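Local coordinates for protein lipase C (Serratia marcescens, PDB 5NEN) that acts as an inner-membrane-anchored membrane fusion protein of a type I system secreting lipase, probably linking the transporter to the outer-membrane channel, at residues A[177-181]-A[201-205]; A[152-156]-A[225-230]; A[75-79]-A[269-273]; A[95-100]-A[247-252]. All blocks are in the same frame, centred on the assembly; numbering follows the deposited sequence.

Contact 1 of 4, residues A[177-181]-A[201-205]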
loop_
_atom_site.group_PDB
_atom_site.type_symbol
_atom_site.label_atom_id
_atom_site.label_comp_id
_atom_site.label_asym_id
_atom_site.label_seq_id
_atom_site.Cartn_x
_atom_site.Cartn_y
_atom_site.Cartn_z
ATOM N N LEU A 177 51.075 -15.309 -22.540
ATOM C CA LEU A 177 51.926 -15.973 -21.568
ATOM C C LEU A 177 52.238 -17.385 -21.982
ATOM O O LEU A 177 53.390 -17.799 -21.908
ATOM C CB LEU A 177 51.274 -16.007 -20.189
ATOM C CG LEU A 177 51.487 -14.766 -19.351
ATOM C CD1 LEU A 177 50.717 -14.914 -18.064
ATOM C CD2 LEU A 177 52.964 -14.642 -19.083
ATOM N N ARG A 178 51.223 -18.135 -22.407
ATOM C CA ARG A 178 51.484 -19.521 -22.761
ATOM C C ARG A 178 52.454 -19.625 -23.950
ATOM O O ARG A 178 53.390 -20.442 -23.917
ATOM C CB ARG A 178 50.201 -20.292 -23.051
ATOM C CG ARG A 178 50.548 -21.743 -23.337
ATOM C CD ARG A 178 49.420 -22.727 -23.174
ATOM N NE ARG A 178 49.998 -24.051 -22.974
ATOM C CZ ARG A 178 49.486 -25.184 -23.447
ATOM N NH1 ARG A 178 50.090 -26.348 -23.202
ATOM N NH2 ARG A 178 48.365 -25.158 -24.165
ATOM N N GLU A 179 52.240 -18.811 -24.988
ATOM C CA GLU A 179 53.143 -18.829 -26.148
ATOM C C GLU A 179 54.587 -18.513 -25.692
ATOM O O GLU A 179 55.560 -19.152 -26.142
ATOM C CB GLU A 179 52.650 -17.872 -27.255
ATOM C CG GLU A 179 53.282 -16.482 -27.309
ATOM C CD GLU A 179 52.569 -15.530 -28.273
ATOM O OE1 GLU A 179 51.341 -15.678 -28.479
ATOM O OE2 GLU A 179 53.239 -14.625 -28.821
ATOM N N GLN A 180 54.733 -17.544 -24.793
ATOM C CA GLN A 180 56.066 -17.208 -24.306
ATOM C C GLN A 180 56.692 -18.304 -23.419
ATOM O O GLN A 180 57.914 -18.537 -23.471
ATOM C CB GLN A 180 56.031 -15.862 -23.598
ATOM C CG GLN A 180 55.472 -14.730 -24.497
ATOM C CD GLN A 180 56.102 -14.629 -25.902
ATOM O OE1 GLN A 180 57.127 -15.246 -26.208
ATOM N NE2 GLN A 180 55.454 -13.859 -26.770
ATOM N N MET A 181 55.870 -18.986 -22.626
ATOM C CA MET A 181 56.342 -20.145 -21.873
ATOM C C MET A 181 56.880 -21.221 -22.835
ATOM O O MET A 181 57.909 -21.860 -22.569
ATOM C CB MET A 181 55.230 -20.730 -20.994
ATOM C CG MET A 181 55.586 -22.111 -20.401
ATOM S SD MET A 181 57.241 -22.169 -19.645
ATOM C CE MET A 181 57.869 -23.764 -20.174
ATOM N N VAL A 201 57.496 -17.994 -15.624
ATOM C CA VAL A 201 56.403 -17.597 -16.493
ATOM C C VAL A 201 55.204 -18.478 -16.201
ATOM O O VAL A 201 54.063 -18.044 -16.328
ATOM C CB VAL A 201 56.787 -17.684 -17.959
ATOM C CG1 VAL A 201 57.352 -19.041 -18.263
ATOM C CG2 VAL A 201 55.595 -17.387 -18.829
ATOM N N GLN A 202 55.457 -19.717 -15.794
ATOM C CA GLN A 202 54.365 -20.572 -15.355
ATOM C C GLN A 202 53.735 -20.015 -14.074
ATOM O O GLN A 202 52.502 -20.065 -13.922
ATOM C CB GLN A 202 54.837 -22.015 -15.168
ATOM C CG GLN A 202 54.106 -22.947 -16.131
ATOM C CD GLN A 202 54.690 -24.345 -16.238
ATOM O OE1 GLN A 202 55.461 -24.791 -15.386
ATOM N NE2 GLN A 202 54.329 -25.039 -17.312
ATOM N N ARG A 203 54.551 -19.448 -13.177
ATOM C CA ARG A 203 53.949 -18.798 -12.008
ATOM C C ARG A 203 53.058 -17.666 -12.518
ATOM O O ARG A 203 51.921 -17.502 -12.047
ATOM C CB ARG A 203 54.995 -18.260 -11.004
ATOM N N GLN A 204 53.542 -16.904 -13.498
ATOM C CA GLN A 204 52.781 -15.733 -13.934
ATOM C C GLN A 204 51.439 -16.196 -14.495
ATOM O O GLN A 204 50.372 -15.714 -14.071
ATOM C CB GLN A 204 53.568 -14.904 -14.965
ATOM C CG GLN A 204 54.938 -14.444 -14.456
ATOM C CD GLN A 204 55.623 -13.396 -15.341
ATOM O OE1 GLN A 204 54.965 -12.654 -16.081
ATOM N NE2 GLN A 204 56.960 -13.344 -15.270
ATOM N N PHE A 205 51.505 -17.220 -15.346
ATOM C CA PHE A 205 50.337 -17.796 -16.005
ATOM C C PHE A 205 49.308 -18.187 -14.953
ATOM O O PHE A 205 48.141 -17.769 -15.023
ATOM C CB PHE A 205 50.755 -19.015 -16.846
ATOM C CG PHE A 205 49.608 -19.762 -17.466
ATOM C CD1 PHE A 205 48.906 -20.719 -16.741
ATOM C CD2 PHE A 205 49.244 -19.520 -18.785
ATOM C CE1 PHE A 205 47.842 -21.408 -17.304
ATOM C CE2 PHE A 205 48.185 -20.203 -19.367
ATOM C CZ PHE A 205 47.481 -21.154 -18.622
#
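Near the far end of the long alpha-helical hairpin of this membrane fusion protein, helices 122-190 and 195-270 pack as an antiparallel coiled-coil pair. The axes of the two segments lie 9.6 Å apart at 164°, and the CA atoms of Leu177 and Phe205, and of Met181 and Val201, pair at 6.1 and 6.0 Å. Leu177 and Met181, one turn apart, both point their CB toward the opposing helix. Leu177 adopts the m,t rotamer, which sends CD1 to the backbone, 3.6 Å from Phe205 CA, and CD2 to the side chain of Val201, 3.8 Å from its CG2. A beta-branched valine suits this seam, because its compact side chain fills the space between the helices without a long reach. Phe205, chi1 t, projects sideways instead; its ring takes Leu177 CB at the edge, and its CE2 comes within 4.2 Å of Arg178 CB, so the aliphatic root of the arginine lines the apolar strip. Beyond the pair, the Phe205 side chain also touches Leu174, and Val201 touches Met184, continuing the seam along helix 122-190. Met181, flexible and unbranched, turns from t at chi1 to p at chi2, a bend that sets its SD 3.4 Å from Val201 CG1.

Contact 2 of 4, residues A[152-156]-A[225-230]; sequences SMDGI and QLLESQ
Two regular alpha-helical segments, 152-156 of helix 122-190 and 225-230 of helix 195-270, run nearly antiparallel, their axes 10.1 Å apart and their N-to-C directions at 172°. Phi stays between -59 and -70° and psi between -33 and -52°, with helical bonds such as Ile156 N to Ser152 O, 3.0 Å, and Ser229 N to Gln225 O, 2.9 Å. Met153 and Leu226 set the register, CA to CA 6.3 Å. This is the side-by-side packing of an antiparallel coiled coil, here in the shaft of the AprE-like helical hairpin. Met153 has the most surface buried. Its CB points sideways, but an m,t,p rotamer carries the extended chain across the gap, where CE lies 3.6 Å from Leu226 CD2 and 3.9 Å from Gln230 OE1. On the way, CG makes a tight, non-hydrogen-bonded contact of 3.0 Å with Ser229 OG; the small serine lets the methionine pass over the helix there. Leu226 also starts sideways and brings its end nearer, with chi1 at -94° and chi2 t. Ile156 (chi1 m, chi2 p) points its CB toward the partner, with CG2 3.4 Å from Leu226 CG and CG1 4.3 Å from Gln225 OE1. Outside the pair, Ser152 packs on Leu134 of the second subunit. With glutamines at the margins, cohesion here depends on shape and exclusion of water rather than on directed polar bonds between the segments.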
loop_
_atom_site.group_PDB
_atom_site.type_symbol
_atom_site.label_atom_id
_atom_site.label_comp_id
_atom_site.label_asym_id
_atom_site.label_seq_id
_atom_site.Cartn_x
_atom_site.Cartn_y
_atom_site.Cartn_z
ATOM N N SER A 152 18.370 -0.812 -10.553
ATOM C CA SER A 152 19.345 -1.584 -9.815
ATOM C C SER A 152 19.853 -2.755 -10.665
ATOM O O SER A 152 21.052 -3.057 -10.683
ATOM C CB SER A 152 18.754 -2.057 -8.491
ATOM O OG SER A 152 19.548 -3.085 -7.944
ATOM N N MET A 153 18.951 -3.426 -11.369
ATOM C CA MET A 153 19.400 -4.498 -12.246
ATOM C C MET A 153 20.271 -3.937 -13.347
ATOM O O MET A 153 21.264 -4.545 -13.710
ATOM C CB MET A 153 18.239 -5.277 -12.833
ATOM C CG MET A 153 17.529 -6.130 -11.802
ATOM S SD MET A 153 16.048 -6.965 -12.457
ATOM C CE MET A 153 16.749 -8.193 -13.558
ATOM N N ASP A 154 19.934 -2.760 -13.850
ATOM C CA ASP A 154 20.783 -2.159 -14.858
ATOM C C ASP A 154 22.159 -1.931 -14.250
ATOM O O ASP A 154 23.169 -2.017 -14.931
ATOM C CB ASP A 154 20.197 -0.856 -15.380
ATOM C CG ASP A 154 19.183 -1.078 -16.479
ATOM O OD1 ASP A 154 19.176 -2.175 -17.078
ATOM O OD2 ASP A 154 18.385 -0.159 -16.746
ATOM N N GLY A 155 22.197 -1.640 -12.960
ATOM C CA GLY A 155 23.469 -1.445 -12.298
ATOM C C GLY A 155 24.295 -2.694 -12.257
ATOM O O GLY A 155 25.505 -2.669 -12.521
ATOM N N ILE A 156 23.632 -3.799 -11.951
ATOM C CA ILE A 156 24.292 -5.102 -11.994
ATOM C C ILE A 156 24.832 -5.374 -13.421
ATOM O O ILE A 156 25.976 -5.801 -13.582
ATOM C CB ILE A 156 23.329 -6.209 -11.548
ATOM C CG1 ILE A 156 23.393 -6.381 -10.025
ATOM C CG2 ILE A 156 23.649 -7.507 -12.221
ATOM C CD1 ILE A 156 22.672 -5.288 -9.220
ATOM N N GLN A 225 22.532 -12.419 -8.383
ATOM C CA GLN A 225 21.863 -11.235 -7.838
ATOM C C GLN A 225 20.787 -10.756 -8.812
ATOM O O GLN A 225 19.771 -10.216 -8.403
ATOM C CB GLN A 225 22.868 -10.134 -7.548
ATOM C CG GLN A 225 23.950 -10.566 -6.582
ATOM C CD GLN A 225 24.765 -9.403 -6.051
ATOM O OE1 GLN A 225 24.483 -8.231 -6.352
ATOM N NE2 GLN A 225 25.783 -9.717 -5.244
ATOM N N LEU A 226 21.048 -10.906 -10.105
ATOM C CA LEU A 226 20.039 -10.631 -11.121
ATOM C C LEU A 226 18.836 -11.539 -10.992
ATOM O O LEU A 226 17.699 -11.062 -10.927
ATOM C CB LEU A 226 20.599 -10.841 -12.527
ATOM C CG LEU A 226 21.149 -9.635 -13.234
ATOM C CD1 LEU A 226 21.130 -9.923 -14.708
ATOM C CD2 LEU A 226 20.284 -8.454 -12.924
ATOM N N LEU A 227 19.070 -12.847 -10.929
ATOM C CA LEU A 227 17.919 -13.742 -10.797
ATOM C C LEU A 227 17.126 -13.409 -9.515
ATOM O O LEU A 227 15.899 -13.341 -9.533
ATOM C CB LEU A 227 18.351 -15.216 -10.808
ATOM C CG LEU A 227 18.824 -15.883 -12.120
ATOM C CD1 LEU A 227 19.284 -17.333 -11.883
ATOM C CD2 LEU A 227 17.780 -15.836 -13.235
ATOM N N GLU A 228 17.837 -13.169 -8.421
ATOM C CA GLU A 228 17.232 -12.876 -7.123
ATOM C C GLU A 228 16.434 -11.583 -7.089
ATOM O O GLU A 228 15.321 -11.536 -6.572
ATOM C CB GLU A 228 18.322 -12.775 -6.056
ATOM C CG GLU A 228 19.122 -14.027 -5.815
ATOM C CD GLU A 228 20.199 -13.801 -4.780
ATOM O OE1 GLU A 228 20.666 -12.644 -4.664
ATOM O OE2 GLU A 228 20.582 -14.769 -4.088
ATOM N N SER A 229 17.001 -10.529 -7.655
ATOM C CA SER A 229 16.322 -9.253 -7.610
ATOM C C SER A 229 15.105 -9.352 -8.507
ATOM O O SER A 229 14.013 -8.896 -8.139
ATOM C CB SER A 229 17.244 -8.113 -8.046
ATOM O OG SER A 229 17.084 -7.852 -9.424
ATOM N N GLN A 230 15.267 -10.007 -9.649
ATOM C CA GLN A 230 14.125 -10.214 -10.516
ATOM C C GLN A 230 13.001 -10.987 -9.826
ATOM O O GLN A 230 11.827 -10.618 -9.938
ATOM C CB GLN A 230 14.540 -10.944 -11.773
ATOM C CG GLN A 230 13.342 -11.431 -12.531
ATOM C CD GLN A 230 12.556 -10.318 -13.141
ATOM O OE1 GLN A 230 13.058 -9.525 -13.944
ATOM N NE2 GLN A 230 11.323 -10.198 -12.697
#

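Contact 3 of 4, residues A[75-79]-A[269-273]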
loop_
_atom_site.group_PDB
_atom_site.type_symbol
_atom_site.label_atom_id
_atom_site.label_comp_id
_atom_site.label_asym_id
_atom_site.label_seq_id
_atom_site.Cartn_x
_atom_site.Cartn_y
_atom_site.Cartn_z
ATOM N N GLN A 75 -40.891 9.495 9.991
ATOM C CA GLN A 75 -39.799 8.887 9.235
ATOM C C GLN A 75 -38.418 9.391 9.586
ATOM O O GLN A 75 -37.487 9.108 8.853
ATOM C CB GLN A 75 -39.956 9.106 7.737
ATOM C CG GLN A 75 -41.313 8.931 7.161
ATOM C CD GLN A 75 -41.453 9.765 5.915
ATOM O OE1 GLN A 75 -40.458 10.281 5.391
ATOM N NE2 GLN A 75 -42.684 9.928 5.442
ATOM N N VAL A 76 -38.248 10.113 10.684
ATOM C CA VAL A 76 -36.964 10.783 10.886
ATOM C C VAL A 76 -35.897 9.775 11.320
ATOM O O VAL A 76 -34.733 9.875 10.912
ATOM C CB VAL A 76 -37.078 11.958 11.895
ATOM C CG1 VAL A 76 -36.053 11.847 13.045
ATOM C CG2 VAL A 76 -36.901 13.274 11.155
ATOM N N GLN A 77 -36.303 8.774 12.093
ATOM C CA GLN A 77 -35.361 7.748 12.488
ATOM C C GLN A 77 -35.175 6.736 11.354
ATOM O O GLN A 77 -34.050 6.286 11.096
ATOM C CB GLN A 77 -35.833 7.050 13.768
ATOM C CG GLN A 77 -36.392 7.986 14.836
ATOM C CD GLN A 77 -37.835 8.421 14.570
ATOM O OE1 GLN A 77 -38.368 8.226 13.475
ATOM N NE2 GLN A 77 -38.467 9.016 15.575
ATOM N N ALA A 78 -36.249 6.415 10.637
ATOM C CA ALA A 78 -36.105 5.538 9.480
ATOM C C ALA A 78 -35.320 6.228 8.352
ATOM O O ALA A 78 -34.490 5.597 7.670
ATOM C CB ALA A 78 -37.457 5.089 8.990
ATOM N N GLN A 79 -35.563 7.526 8.165
ATOM C CA GLN A 79 -34.797 8.292 7.188
ATOM C C GLN A 79 -33.353 8.333 7.595
ATOM O O GLN A 79 -32.465 8.282 6.749
ATOM C CB GLN A 79 -35.286 9.710 7.035
ATOM C CG GLN A 79 -34.631 10.425 5.883
ATOM C CD GLN A 79 -34.855 9.670 4.588
ATOM O OE1 GLN A 79 -35.994 9.284 4.266
ATOM N NE2 GLN A 79 -33.786 9.485 3.815
ATOM N N LEU A 269 -38.759 2.243 5.676
ATOM C CA LEU A 269 -39.175 3.615 5.399
ATOM C C LEU A 269 -40.398 3.635 4.451
ATOM O O LEU A 269 -41.342 4.398 4.646
ATOM C CB LEU A 269 -38.004 4.396 4.799
ATOM C CG LEU A 269 -38.126 5.896 4.544
ATOM C CD1 LEU A 269 -37.623 6.685 5.752
ATOM C CD2 LEU A 269 -37.354 6.290 3.306
ATOM N N GLY A 270 -40.403 2.754 3.456
ATOM C CA GLY A 270 -41.540 2.627 2.564
ATOM C C GLY A 270 -42.780 2.253 3.348
ATOM O O GLY A 270 -43.897 2.659 3.019
ATOM N N ASN A 271 -42.557 1.478 4.405
ATOM C CA ASN A 271 -43.618 0.986 5.274
ATOM C C ASN A 271 -44.091 1.977 6.343
ATOM O O ASN A 271 -45.049 1.692 7.065
ATOM C CB ASN A 271 -43.163 -0.308 5.958
ATOM C CG ASN A 271 -44.001 -1.506 5.561
ATOM O OD1 ASN A 271 -44.673 -1.495 4.533
ATOM N ND2 ASN A 271 -43.961 -2.549 6.374
ATOM N N THR A 272 -43.433 3.130 6.469
ATOM C CA THR A 272 -43.972 4.157 7.381
ATOM C C THR A 272 -45.280 4.795 6.867
ATOM O O THR A 272 -45.972 5.491 7.607
ATOM C CB THR A 272 -42.984 5.330 7.643
ATOM O OG1 THR A 272 -42.667 6.003 6.415
ATOM C CG2 THR A 272 -41.718 4.873 8.397
ATOM N N ALA A 273 -45.603 4.594 5.597
ATOM C CA ALA A 273 -46.843 5.137 5.047
ATOM C C ALA A 273 -47.840 4.014 4.772
ATOM O O ALA A 273 -47.694 3.275 3.814
ATOM C CB ALA A 273 -46.568 5.941 3.774
#
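Leu269, in the last turn of helix 195-270, makes the chief apolar contact with the start of helix 76-103. Its CB points toward residues 75-79, and with chi1 t and chi2 near 92° its CD1 reaches 3.6 Å from Ala78 CB, 3.3 Å from Gln79 N and 3.9 Å from Gln75 CB. Alanine suits the facing position because a single methyl lets the leucine approach the helix backbone; the two CA atoms are 5.5 Å apart. Gln79 flanks the same methyl, OE1 to Leu269 CD1 3.4 Å, while its NE2 is hydrogen-bonded to Asp83. At Gly270 begins a type I beta turn that runs to Ala273, where the base of the AprE-like helical hairpin meets the loops next to the biotin-lipoyl-like part. Across from it Gln75, with phi/psi of 66/13°, occupies the N-cap position of helix 76-103. Asn271, within the turn, reaches Pro48 in a neighbouring loop. Thr272 then points toward residues 75-79. Its chi1 p places OG1 2.7 Å from Leu269 O in a hydrogen bond, joined by Thr272 N to the same Leu269 O at 3.1 Å. That hydroxyl also lies 3.3 Å from Gln75 CG, while Thr272 CG2 is 4.3 Å from Ala78 CB. Ala273, closing the turn, rests on Gln72.

Contact 4 of 4, residues A[95-100]-A[247-252]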
loop_
_atom_site.group_PDB
_atom_site.type_symbol
_atom_site.label_atom_id
_atom_site.label_comp_id
_atom_site.label_asym_id
_atom_site.label_seq_id
_atom_site.Cartn_x
_atom_site.Cartn_y
_atom_site.Cartn_z
ATOM N N THR A 95 -14.328 2.913 -2.587
ATOM C CA THR A 95 -13.215 1.997 -2.410
ATOM C C THR A 95 -13.126 0.894 -3.445
ATOM O O THR A 95 -12.057 0.561 -3.944
ATOM C CB THR A 95 -13.309 1.392 -1.047
ATOM O OG1 THR A 95 -12.961 2.422 -0.114
ATOM C CG2 THR A 95 -12.349 0.194 -0.890
ATOM N N GLU A 96 -14.282 0.375 -3.794
ATOM C CA GLU A 96 -14.417 -0.708 -4.732
ATOM C C GLU A 96 -14.016 -0.246 -6.133
ATOM O O GLU A 96 -13.416 -1.003 -6.899
ATOM C CB GLU A 96 -15.850 -1.202 -4.705
ATOM C CG GLU A 96 -16.039 -2.510 -5.339
ATOM C CD GLU A 96 -17.473 -2.951 -5.271
ATOM O OE1 GLU A 96 -18.340 -2.299 -5.898
ATOM O OE2 GLU A 96 -17.742 -3.918 -4.534
ATOM N N GLY A 97 -14.360 0.993 -6.469
ATOM C CA GLY A 97 -13.946 1.539 -7.752
ATOM C C GLY A 97 -12.429 1.544 -7.778
ATOM O O GLY A 97 -11.783 1.160 -8.793
ATOM N N ARG A 98 -11.840 1.937 -6.645
ATOM C CA ARG A 98 -10.374 1.995 -6.594
ATOM C C ARG A 98 -9.767 0.613 -6.735
ATOM O O ARG A 98 -8.887 0.404 -7.566
ATOM C CB ARG A 98 -9.862 2.656 -5.313
ATOM C CG ARG A 98 -8.397 2.387 -5.047
ATOM C CD ARG A 98 -7.892 3.204 -3.850
ATOM N NE ARG A 98 -8.259 2.620 -2.555
ATOM C CZ ARG A 98 -7.652 1.577 -1.999
ATOM N NH1 ARG A 98 -6.656 0.950 -2.625
ATOM N NH2 ARG A 98 -8.061 1.136 -0.825
ATOM N N LEU A 99 -10.242 -0.341 -5.945
ATOM C CA LEU A 99 -9.647 -1.663 -5.990
ATOM C C LEU A 99 -9.777 -2.292 -7.378
ATOM O O LEU A 99 -8.819 -2.848 -7.860
ATOM C CB LEU A 99 -10.266 -2.569 -4.931
ATOM C CG LEU A 99 -9.762 -2.092 -3.572
ATOM C CD1 LEU A 99 -10.237 -2.967 -2.442
ATOM C CD2 LEU A 99 -8.260 -2.040 -3.592
ATOM N N LEU A 100 -10.930 -2.172 -8.031
ATOM C CA LEU A 100 -11.091 -2.730 -9.369
ATOM C C LEU A 100 -10.060 -2.170 -10.309
ATOM O O LEU A 100 -9.409 -2.919 -11.049
ATOM C CB LEU A 100 -12.443 -2.390 -9.932
ATOM C CG LEU A 100 -13.603 -3.146 -9.340
ATOM C CD1 LEU A 100 -14.878 -2.691 -10.047
ATOM C CD2 LEU A 100 -13.341 -4.649 -9.462
ATOM N N GLN A 247 -8.459 -7.631 -0.543
ATOM C CA GLN A 247 -9.116 -6.423 -0.097
ATOM C C GLN A 247 -10.403 -6.215 -0.884
ATOM O O GLN A 247 -11.436 -5.866 -0.302
ATOM C CB GLN A 247 -8.187 -5.241 -0.296
ATOM C CG GLN A 247 -6.834 -5.366 0.380
ATOM C CD GLN A 247 -6.349 -4.044 0.915
ATOM O OE1 GLN A 247 -7.133 -3.094 1.096
ATOM N NE2 GLN A 247 -5.048 -3.954 1.153
ATOM N N LEU A 248 -10.345 -6.448 -2.199
ATOM C CA LEU A 248 -11.540 -6.343 -3.025
ATOM C C LEU A 248 -12.599 -7.328 -2.516
ATOM O O LEU A 248 -13.803 -7.015 -2.483
ATOM C CB LEU A 248 -11.275 -6.646 -4.489
ATOM C CG LEU A 248 -12.585 -6.568 -5.319
ATOM C CD1 LEU A 248 -13.268 -5.234 -5.162
ATOM C CD2 LEU A 248 -12.448 -6.912 -6.802
ATOM N N ALA A 249 -12.167 -8.545 -2.184
ATOM C CA ALA A 249 -13.138 -9.516 -1.712
ATOM C C ALA A 249 -13.833 -8.956 -0.471
ATOM O O ALA A 249 -15.068 -9.069 -0.319
ATOM C CB ALA A 249 -12.481 -10.839 -1.414
ATOM N N GLN A 250 -13.033 -8.323 0.388
ATOM C CA GLN A 250 -13.546 -7.739 1.620
ATOM C C GLN A 250 -14.593 -6.680 1.320
ATOM O O GLN A 250 -15.710 -6.658 1.868
ATOM C CB GLN A 250 -12.428 -7.115 2.432
ATOM C CG GLN A 250 -12.845 -6.837 3.839
ATOM C CD GLN A 250 -13.701 -7.969 4.396
ATOM O OE1 GLN A 250 -13.228 -9.093 4.545
ATOM N NE2 GLN A 250 -14.953 -7.667 4.732
ATOM N N THR A 251 -14.219 -5.807 0.410
ATOM C CA THR A 251 -15.119 -4.760 0.009
ATOM C C THR A 251 -16.403 -5.327 -0.571
ATOM O O THR A 251 -17.458 -4.823 -0.274
ATOM C CB THR A 251 -14.435 -3.847 -0.968
ATOM O OG1 THR A 251 -13.580 -2.967 -0.220
ATOM C CG2 THR A 251 -15.458 -3.019 -1.737
ATOM N N GLN A 252 -16.325 -6.397 -1.353
ATOM C CA GLN A 252 -17.523 -6.944 -1.963
ATOM C C GLN A 252 -18.432 -7.472 -0.891
ATOM O O GLN A 252 -19.658 -7.312 -0.968
ATOM C CB GLN A 252 -17.214 -8.074 -2.947
ATOM C CG GLN A 252 -16.595 -7.626 -4.237
ATOM C CD GLN A 252 -16.957 -8.553 -5.378
ATOM O OE1 GLN A 252 -18.137 -8.805 -5.626
ATOM N NE2 GLN A 252 -15.955 -9.053 -6.088
#
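Leu99 lays its CD1 over the backbone of the opposing helix, 3.5 Å from Leu248 N and 3.6 Å from Gln247 C, with Gln247 CB 3.7 Å away. Here helices 76-103 and 195-270 pack antiparallel within the AprE-like long helical hairpin, the axes of the two segments 9.7 Å apart with a signed crossing angle of -151°. The CA atoms of Leu99 and Leu248 face each other at 5.9 Å, those of Glu96 and Thr251 at 6.3 Å. Leucine suits the centre of such a seam because its forked end can spread over a helix surface. Leu248, in the t,p rotamer, extends the apolar patch: its CD1 is 4.0 Å from Leu99 CB and its CD2 3.6 Å from Leu100 CD2. Glu96 contributes its aliphatic part, CB to Thr251 CG2 3.5 Å and CG to Leu248 CD1 3.9 Å, so a charged residue can sit at this boundary. Arg98 is engaged instead with its own side of the bundle, through a salt bridge to Glu102 and a hydrogen bond to Gln131 of helix 122-190; Thr95 touches Gln131 as well. Compact threonines allow close packing at the other end of the seam, where Thr95 CG2 lies 3.5 Å from Thr251 OG1.

All four contacts use helix 195-270 as one wall. It meets helix 76-103 in contacts 3 and 4 and helix 122-190 in contacts 2 and 1, so the opposing side of the elongated hairpin is assembled from two successive helices. Along the chain the contacts are nested: contact 1 lies innermost, nearest the connection between helices 122-190 and 195-270, then contacts 2 and 4, with contact 3 outermost. Centres lie about 31 Å apart for contacts 3 and 4, about 33 Å for 4 and 2, about 37 Å for 2 and 1, and about 100 Å for 1 and 3, which sit on opposite sides of the chain's centre. Such a long shaft is consistent with a protein bridging the periplasm in type I secretion.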